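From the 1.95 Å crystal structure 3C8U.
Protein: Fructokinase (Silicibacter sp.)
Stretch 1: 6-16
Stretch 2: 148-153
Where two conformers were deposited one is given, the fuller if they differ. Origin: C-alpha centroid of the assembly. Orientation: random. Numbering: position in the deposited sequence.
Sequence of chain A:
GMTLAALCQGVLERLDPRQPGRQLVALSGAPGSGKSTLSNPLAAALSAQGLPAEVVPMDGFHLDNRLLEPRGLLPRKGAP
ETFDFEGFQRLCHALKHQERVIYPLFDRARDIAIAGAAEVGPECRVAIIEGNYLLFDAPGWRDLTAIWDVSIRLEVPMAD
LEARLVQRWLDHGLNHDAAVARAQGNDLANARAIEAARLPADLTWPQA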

# COMPACT_ATOMS: atom_id res chain seq x y z
N ALA A 6 -5.46 1.74 20.07
CA ALA A 6 -4.77 0.50 20.44
C ALA A 6 -3.80 0.10 19.33
O ALA A 6 -2.74 -0.46 19.59
N LEU A 7 -4.17 0.44 18.09
CA LEU A 7 -3.30 0.18 16.93
C LEU A 7 -2.05 1.04 17.05
O LEU A 7 -0.93 0.57 16.88
N CYS A 8 -2.26 2.31 17.35
CA CYS A 8 -1.16 3.25 17.46
C CYS A 8 -0.20 2.76 18.53
O CYS A 8 1.00 2.67 18.33
N GLN A 9 -0.77 2.36 19.66
CA GLN A 9 0.01 1.94 20.82
C GLN A 9 0.76 0.65 20.51
O GLN A 9 1.93 0.51 20.84
N GLY A 10 0.09 -0.24 19.78
CA GLY A 10 0.69 -1.52 19.40
C GLY A 10 1.88 -1.37 18.48
O GLY A 10 2.91 -2.04 18.60
N VAL A 11 1.78 -0.40 17.57
CA VAL A 11 2.89 -0.07 16.68
C VAL A 11 4.04 0.48 17.50
O VAL A 11 5.19 0.03 17.39
N LEU A 12 3.71 1.41 18.39
CA LEU A 12 4.76 2.06 19.19
C LEU A 12 5.56 1.06 20.03
O LEU A 12 6.78 1.17 20.16
N GLU A 13 4.88 0.10 20.59
CA GLU A 13 5.49 -0.89 21.49
C GLU A 13 6.44 -1.77 20.73
O GLU A 13 7.33 -2.39 21.30
N ARG A 14 6.20 -1.87 19.44
CA ARG A 14 6.96 -2.80 18.59
C ARG A 14 8.12 -2.13 17.87
O ARG A 14 9.02 -2.80 17.36
N LEU A 15 8.09 -0.81 17.85
CA LEU A 15 9.21 -0.02 17.28
C LEU A 15 10.33 0.03 18.31
O LEU A 15 10.12 -0.20 19.47
N ASP A 16 11.53 0.31 17.85
CA ASP A 16 12.72 0.30 18.71
C ASP A 16 13.31 1.70 18.70
O ASP A 16 13.87 2.13 17.70
N TRP A 148 10.38 -4.48 6.78
CA TRP A 148 9.43 -3.80 7.63
C TRP A 148 9.85 -3.91 9.10
O TRP A 148 10.33 -4.96 9.53
N ASP A 149 9.62 -2.85 9.86
CA ASP A 149 9.84 -2.92 11.30
C ASP A 149 8.61 -3.42 12.02
O ASP A 149 8.70 -4.16 13.00
N VAL A 150 7.46 -2.99 11.52
CA VAL A 150 6.15 -3.44 12.01
C VAL A 150 5.28 -3.60 10.77
O VAL A 150 5.37 -2.83 9.82
N SER A 151 4.48 -4.64 10.76
CA SER A 151 3.56 -4.86 9.66
C SER A 151 2.14 -5.08 10.14
O SER A 151 1.87 -5.71 11.19
N ILE A 152 1.25 -4.51 9.34
CA ILE A 152 -0.18 -4.50 9.57
C ILE A 152 -0.92 -5.00 8.33
O ILE A 152 -0.72 -4.49 7.23
N ARG A 153 -1.77 -5.98 8.54
CA ARG A 153 -2.70 -6.41 7.51
C ARG A 153 -4.08 -5.86 7.80
O ARG A 153 -4.62 -5.99 8.90

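The helix of stretch 1 lies over the strand that begins at Val-150, the two running roughly antiparallel with 150° between their N-to-C directions and an axial separation of 9.2 Å at closest approach. At that distance the backbones cannot bond to one another, and no hydrogen bond joins the stretches; the contact is made mainly by side chains, five of the seven residues being apolar, with Arg-14 and Asp-149 adding carbon atoms, and buries 283 Å² in total.

Alternation along the strand decides which of its residues take part. Val-150 and Ile-152 direct their CA-to-CB bonds toward the helix, whereas Ser-151, between them, points away and has its hydroxyl hydrogen-bonded elsewhere in the structure. On the helix, Leu-7, Val-11 and Arg-14, spaced three or four residues apart, fall on the same side, and Leu-15 extends this row just beyond them.

Val-150 is the centre of the contact and has the largest area covered. Its chi1 is t (-179°), which sends the two methyls in different directions along the helix, both in reach of Val-11. Val-150 CG2 lies 3.6 Å from Leu-15 CD2, 3.7 Å from Arg-14 CB and 4.0 Å from the carbonyl O of Val-11, so it sits among Val-11, Arg-14 and Leu-15. Val-150 CG1 faces back along the helix and comes within 4.3 Å of Val-11 CG2. Val-11, also t (169°), starts out sideways, yet Val-11 CG2 reaches the strand and packs at 4.0 Å on Ile-152 CD1 as well, bridging the two inward-pointing strand residues.

Ile-152 adopts chi1 m (-51°) and chi2 t (166°), an extended arrangement that carries CD1 up to the helix. There it meets Leu-7 in addition to Val-11, with Leu-7 CD1 4.0 Å from Ile-152 CD1. Leu-7 itself leaves the helix sideways; its t, p rotamer (-177°, 57°) brings the end of the side chain nearer to the strand. Leu-15 solves the same problem with the other common leucine rotamer, m, t (-69°, 174°). From its sideways start, Leu-15 CD2 touches Val-150 and lies 4.0 Å from Asp-149 CB.

Asp-149 therefore contributes its methylene to the packing. Its chi1 is m (-64°), and both carboxylate oxygens are hydrogen-bonded elsewhere in the structure rather than to the helix.

The CA-to-CB bond of Arg-14 points toward the strand, and with chi1 m (-69°) and chi2 and chi3 both t, Arg-14 CB (3.7 Å from Val-150 CG2) and Arg-14 CD (4.3 Å from Val-150 CG1) both lie beside Val-150, while the end of the side chain leads away. A turn at chi4 (70°) accompanies the return of the guanidinium to the helix backbone, where Arg-14 NH1 donates to Gly-10 O over 3.0 Å. The backbone bond from Arg-14 N to Gly-10 O is weak, at 3.4 Å. Outside the contact, Gln-9 NE2 donates to Glu-13 OE2 at 3.0 Å, a link across one helical turn that takes no part in the packing.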

# COMPACT_ATOMS: atom_id res chain seq x y z
CB ALA A 6 -5.77 -0.63 20.77
CB LEU A 7 -4.03 0.46 15.59
CG LEU A 7 -3.30 0.19 14.25
CD1 LEU A 7 -2.83 -1.28 14.17
CD2 LEU A 7 -4.15 0.51 13.04
CB CYS A 8 -1.70 4.65 17.77
SG CYS A 8 -0.44 5.82 18.24
CB GLN A 9 -0.87 1.78 22.07
CG GLN A 9 -0.15 1.16 23.27
CD GLN A 9 0.99 2.01 23.85
OE1 GLN A 9 1.08 3.20 23.62
NE2 GLN A 9 1.87 1.38 24.62
CB VAL A 11 2.47 0.93 15.56
CG1 VAL A 11 3.71 1.47 14.80
CG2 VAL A 11 1.48 0.24 14.63
CB LEU A 12 4.19 3.14 20.11
CG LEU A 12 3.68 4.42 19.45
CD1 LEU A 12 3.16 5.40 20.50
CD2 LEU A 12 4.78 5.05 18.63
CB GLU A 13 4.45 -1.82 22.13
CG GLU A 13 3.50 -1.11 23.03
CD GLU A 13 2.41 -2.04 23.53
OE1 GLU A 13 2.29 -3.17 23.00
OE2 GLU A 13 1.66 -1.60 24.41
CB ARG A 14 6.04 -3.50 17.61
CG ARG A 14 5.10 -4.47 18.30
CD ARG A 14 4.10 -5.03 17.27
NE ARG A 14 3.28 -6.13 17.78
CZ ARG A 14 2.32 -5.99 18.68
NH1 ARG A 14 2.06 -4.81 19.22
NH2 ARG A 14 1.63 -7.06 19.06
CB LEU A 15 8.74 1.39 16.93
CG LEU A 15 7.76 1.40 15.73
CD1 LEU A 15 7.24 2.81 15.55
CD2 LEU A 15 8.41 0.84 14.42
CB ASP A 16 13.75 -0.68 18.16
CG ASP A 16 15.02 -0.73 18.99
OD1 ASP A 16 15.14 0.02 19.98
OD2 ASP A 16 15.92 -1.49 18.59
CB TRP A 148 8.01 -4.37 7.50
CG TRP A 148 7.45 -4.57 6.10
CD1 TRP A 148 6.66 -5.59 5.70
CD2 TRP A 148 7.67 -3.75 4.94
NE1 TRP A 148 6.34 -5.46 4.37
CE2 TRP A 148 6.94 -4.32 3.88
CE3 TRP A 148 8.40 -2.58 4.70
CZ2 TRP A 148 6.93 -3.78 2.60
CZ3 TRP A 148 8.38 -2.02 3.43
CH2 TRP A 148 7.64 -2.62 2.39
CB ASP A 149 10.34 -1.58 11.85
CG ASP A 149 11.69 -1.21 11.27
OD1 ASP A 149 12.69 -1.93 11.52
OD2 ASP A 149 11.76 -0.18 10.59
CB VAL A 150 5.47 -2.46 13.02
CG1 VAL A 150 4.10 -3.00 13.51
CG2 VAL A 150 6.41 -2.13 14.22
CB SER A 151 4.03 -6.04 8.80
OG SER A 151 3.74 -7.26 9.47
CB ILE A 152 -0.74 -3.09 9.89
CG1 ILE A 152 0.06 -2.42 11.01
CG2 ILE A 152 -2.27 -3.16 10.21
CD1 ILE A 152 -0.19 -0.92 11.17
CB ARG A 153 -2.76 -7.93 7.39
CG ARG A 153 -4.01 -8.41 6.64
CD ARG A 153 -3.98 -9.92 6.45
NE ARG A 153 -3.01 -10.27 5.44
CZ ARG A 153 -1.88 -10.92 5.68
NH1 ARG A 153 -1.62 -11.32 6.93
NH2 ARG A 153 -1.04 -11.18 4.67